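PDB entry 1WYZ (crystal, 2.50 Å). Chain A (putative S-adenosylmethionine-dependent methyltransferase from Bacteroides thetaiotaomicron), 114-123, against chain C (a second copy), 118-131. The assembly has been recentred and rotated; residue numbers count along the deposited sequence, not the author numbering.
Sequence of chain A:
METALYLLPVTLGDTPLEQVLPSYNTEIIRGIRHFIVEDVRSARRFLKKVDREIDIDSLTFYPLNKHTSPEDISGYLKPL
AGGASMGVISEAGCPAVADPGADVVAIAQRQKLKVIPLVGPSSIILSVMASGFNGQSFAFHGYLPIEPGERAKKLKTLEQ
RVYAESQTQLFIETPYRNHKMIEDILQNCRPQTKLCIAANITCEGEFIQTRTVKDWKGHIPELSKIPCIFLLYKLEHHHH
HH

Chain A, residues 114-123: KVIPLVGPSS
Chain C, residues 118-131: LVGPSSIILSVMAS

Two copies of one putative methyltransferase meet here through the same Val-Gly-Pro-Ser loop, with a short strand of chain A lying against the helix that follows this loop in chain C. Strand 115-117 of chain A is extended (phi/psi near -122/137 at V115(A) and -87/137 at P117(A)). It runs roughly antiparallel to the helix of chain C that begins at S123(C), at 147° between their N-to-C directions and 7.7 Å at closest approach of the axes. The register is set by CA pairs: CA of P117(A) lies 5.7 Å from CA of L126(C). CA of V119(A) lies 5.4 Å from CA of P121(C). CA of P121(A) lies 5.4 Å from CA of V119(C).

No direct hydrogen bond crosses the contact, so packing carries it. Alternation along the extended chain sends the CB atoms of V115(A), P117(A) and V119(A) toward chain C, while those of I116(A) and L118(A) point away. V115(A), chi1 t, brings CG1 to 3.8 Å from CB of A130(C); this methyl also meets P117(A). P117(A) is the most covered residue; its C-gamma endo ring sets CG 3.4 Å from O of L126(C) and 3.6 Å from CD2 of L126(C), and CD 3.9 Å from CB of A130(C). Having no amide hydrogen, the proline can offer its ring to this helical surface without leaving a donor unsatisfied. L126(C) begins sideways, but its m, t rotamer (-76°, 166°) carries the branched end nearer chain A. Selenomethionine M129(C) starts toward chain A and adopts m, t, p; the final turn at chi3 = 56° leaves CE 3.7 Å from CB of P117(A).

In the loops, the valines make matching contacts. Both have chi1 t, at -179° in V119(A) and 174° in V119(C). CG2 of V119(A) lies 3.6 Å from CB of P121(C), and CG2 of V119(C) lies 3.6 Å from CB of P121(A). The CG1 methyls of V119(A) and V119(C) are 4.3 Å apart, while CG1 of V119(A) also comes within 3.2 Å of O of G120(C). A compact beta-branched side chain suits this place: its two methyls together pack against the valine and the Gly-Pro segment of the other copy. Both glycines are extended, at -157/170 and -165/-179; an ideal CB on either would be crowded by CD of the following proline in its own chain. A water joins their carbonyls, donating to O of G120(A) at 2.9 Å and to O of G120(C) at 2.7 Å.

S122(A) and S122(C) are both N-caps with chi1 t. In S122(C), OG accepts a weak bond from N of I125(C) at 3.4 Å; S122(A) caps a backbone N just beyond its stretch. I125(C) takes chi1 p (68°) and chi2 t, an arrangement that places CD1 3.3 Å from CB of S122(A). S127(C) and S131(C) point away with chi1 p, which folds each hydroxyl back onto its own helix: OG of S127(C) donates to O of I124(C) at 2.9 Å, and OG of S131(C) to O of V128(C) at 2.8 Å.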

# COMPACT_ATOMS: atom_id res chain seq x y z
N LYS A 114 -2.20 -21.27 4.01
CA LYS A 114 -2.97 -20.03 4.19
C LYS A 114 -2.08 -18.85 4.55
O LYS A 114 -1.27 -18.92 5.48
CB LYS A 114 -4.04 -20.21 5.28
CG LYS A 114 -4.83 -18.96 5.61
CD LYS A 114 -5.56 -18.47 4.39
CE LYS A 114 -6.60 -17.44 4.75
NZ LYS A 114 -7.59 -18.02 5.69
N VAL A 115 -2.26 -17.76 3.82
CA VAL A 115 -1.49 -16.54 4.03
C VAL A 115 -2.46 -15.40 4.34
O VAL A 115 -3.52 -15.27 3.70
CB VAL A 115 -0.68 -16.19 2.76
CG1 VAL A 115 0.17 -14.94 2.99
CG2 VAL A 115 0.17 -17.36 2.36
N ILE A 116 -2.11 -14.58 5.32
CA ILE A 116 -2.96 -13.46 5.68
C ILE A 116 -2.13 -12.25 6.09
O ILE A 116 -1.38 -12.29 7.06
CB ILE A 116 -3.98 -13.89 6.77
CG1 ILE A 116 -4.54 -12.67 7.49
CG2 ILE A 116 -3.35 -14.89 7.70
CD1 ILE A 116 -5.78 -12.93 8.34
N PRO A 117 -2.23 -11.16 5.31
CA PRO A 117 -1.48 -9.93 5.57
C PRO A 117 -2.24 -9.00 6.54
O PRO A 117 -3.45 -8.83 6.42
CB PRO A 117 -1.36 -9.32 4.18
CG PRO A 117 -2.74 -9.60 3.61
CD PRO A 117 -3.00 -11.05 4.05
N LEU A 118 -1.53 -8.42 7.50
CA LEU A 118 -2.17 -7.51 8.45
C LEU A 118 -1.86 -6.06 8.09
O LEU A 118 -0.81 -5.78 7.49
CB LEU A 118 -1.73 -7.83 9.88
CG LEU A 118 -1.99 -9.25 10.39
CD1 LEU A 118 -1.71 -9.30 11.89
CD2 LEU A 118 -3.45 -9.65 10.11
N VAL A 119 -2.75 -5.15 8.44
CA VAL A 119 -2.57 -3.74 8.12
C VAL A 119 -1.35 -3.11 8.79
O VAL A 119 -1.05 -3.34 9.95
CB VAL A 119 -3.82 -2.93 8.49
CG1 VAL A 119 -3.61 -1.47 8.12
CG2 VAL A 119 -5.03 -3.47 7.75
N GLY A 120 -0.63 -2.30 8.02
CA GLY A 120 0.54 -1.66 8.56
C GLY A 120 0.88 -0.41 7.78
O GLY A 120 0.30 -0.16 6.72
N PRO A 121 1.82 0.40 8.28
CA PRO A 121 2.13 1.59 7.51
C PRO A 121 2.89 1.20 6.24
O PRO A 121 3.76 0.33 6.27
CB PRO A 121 2.97 2.41 8.48
CG PRO A 121 3.76 1.35 9.18
CD PRO A 121 2.72 0.25 9.43
N SER A 122 2.52 1.82 5.13
CA SER A 122 3.17 1.60 3.84
C SER A 122 3.51 2.98 3.32
O SER A 122 2.62 3.78 3.02
CB SER A 122 2.25 0.91 2.83
OG SER A 122 2.79 0.98 1.52
N SER A 123 4.80 3.28 3.21
CA SER A 123 5.22 4.57 2.72
C SER A 123 4.72 4.72 1.29
O SER A 123 4.55 5.83 0.80
CB SER A 123 6.75 4.69 2.76
OG SER A 123 7.35 3.61 2.11
N LEU C 118 -2.93 9.25 7.62
CA LEU C 118 -2.95 8.29 8.72
C LEU C 118 -3.03 6.85 8.17
O LEU C 118 -3.65 6.60 7.14
CB LEU C 118 -4.12 8.57 9.68
CG LEU C 118 -4.00 9.85 10.54
CD1 LEU C 118 -4.77 9.67 11.86
CD2 LEU C 118 -2.53 10.17 10.86
N VAL C 119 -2.39 5.92 8.86
CA VAL C 119 -2.36 4.52 8.43
C VAL C 119 -3.72 3.86 8.37
O VAL C 119 -4.58 4.13 9.19
CB VAL C 119 -1.50 3.68 9.35
CG1 VAL C 119 -1.61 2.24 8.98
CG2 VAL C 119 -0.07 4.17 9.27
N GLY C 120 -3.90 2.97 7.40
CA GLY C 120 -5.17 2.28 7.30
C GLY C 120 -5.09 1.08 6.39
O GLY C 120 -4.02 0.78 5.85
N PRO C 121 -6.20 0.35 6.20
CA PRO C 121 -6.11 -0.82 5.31
C PRO C 121 -6.06 -0.40 3.83
O PRO C 121 -6.71 0.56 3.44
CB PRO C 121 -7.35 -1.63 5.67
CG PRO C 121 -8.35 -0.54 6.06
CD PRO C 121 -7.50 0.42 6.88
N SER C 122 -5.25 -1.12 3.05
CA SER C 122 -5.06 -0.88 1.61
C SER C 122 -5.12 -2.23 0.89
O SER C 122 -4.30 -3.12 1.16
CB SER C 122 -3.69 -0.24 1.36
OG SER C 122 -3.30 -0.37 -0.00
N SER C 123 -6.07 -2.39 -0.02
CA SER C 123 -6.17 -3.68 -0.71
C SER C 123 -5.02 -3.89 -1.68
O SER C 123 -4.65 -5.03 -1.95
CB SER C 123 -7.52 -3.81 -1.42
OG SER C 123 -7.70 -2.77 -2.36
N ILE C 124 -4.46 -2.80 -2.20
CA ILE C 124 -3.36 -2.90 -3.14
C ILE C 124 -2.09 -3.52 -2.51
O ILE C 124 -1.51 -4.43 -3.10
CB ILE C 124 -2.96 -1.50 -3.73
CG1 ILE C 124 -4.16 -0.80 -4.39
CG2 ILE C 124 -1.84 -1.67 -4.75
CD1 ILE C 124 -4.87 -1.55 -5.55
N ILE C 125 -1.66 -3.04 -1.34
CA ILE C 125 -0.45 -3.61 -0.74
C ILE C 125 -0.72 -4.89 0.02
O ILE C 125 0.17 -5.74 0.15
CB ILE C 125 0.31 -2.62 0.21
CG1 ILE C 125 -0.50 -2.34 1.47
CG2 ILE C 125 0.65 -1.33 -0.52
CD1 ILE C 125 0.28 -1.72 2.62
N LEU C 126 -1.93 -5.05 0.54
CA LEU C 126 -2.24 -6.28 1.25
C LEU C 126 -2.18 -7.43 0.23
O LEU C 126 -1.77 -8.56 0.57
CB LEU C 126 -3.63 -6.19 1.93
CG LEU C 126 -3.69 -5.34 3.21
CD1 LEU C 126 -5.14 -5.05 3.62
CD2 LEU C 126 -2.96 -6.06 4.33
N SER C 127 -2.56 -7.16 -1.01
CA SER C 127 -2.50 -8.20 -2.03
C SER C 127 -1.05 -8.37 -2.50
O SER C 127 -0.62 -9.47 -2.83
CB SER C 127 -3.42 -7.88 -3.21
OG SER C 127 -2.93 -6.80 -3.97
N VAL C 128 -0.29 -7.28 -2.53
CA VAL C 128 1.10 -7.39 -2.95
C VAL C 128 1.83 -8.27 -1.94
O VAL C 128 2.66 -9.09 -2.32
CB VAL C 128 1.78 -6.01 -3.05
CG1 VAL C 128 3.29 -6.17 -3.03
CG2 VAL C 128 1.38 -5.34 -4.36
N MSE C 129 1.50 -8.11 -0.66
CA MSE C 129 2.10 -8.89 0.41
C MSE C 129 1.75 -10.39 0.40
O MSE C 129 2.63 -11.26 0.57
CB MSE C 129 1.69 -8.31 1.77
CG MSE C 129 2.22 -6.92 2.06
SE MSE C 129 1.37 -6.05 3.60
CE MSE C 129 1.69 -7.37 5.00
N ALA C 130 0.48 -10.72 0.20
CA ALA C 130 0.08 -12.12 0.21
C ALA C 130 0.22 -12.86 -1.12
O ALA C 130 0.03 -14.07 -1.17
CB ALA C 130 -1.33 -12.25 0.75
N SER C 131 0.57 -12.14 -2.18
CA SER C 131 0.73 -12.73 -3.52
C SER C 131 2.01 -13.54 -3.69
O SER C 131 2.05 -14.48 -4.48
CB SER C 131 0.75 -11.63 -4.56
OG SER C 131 1.91 -10.83 -4.36
O HOH W 1 -1.65 0.35 4.59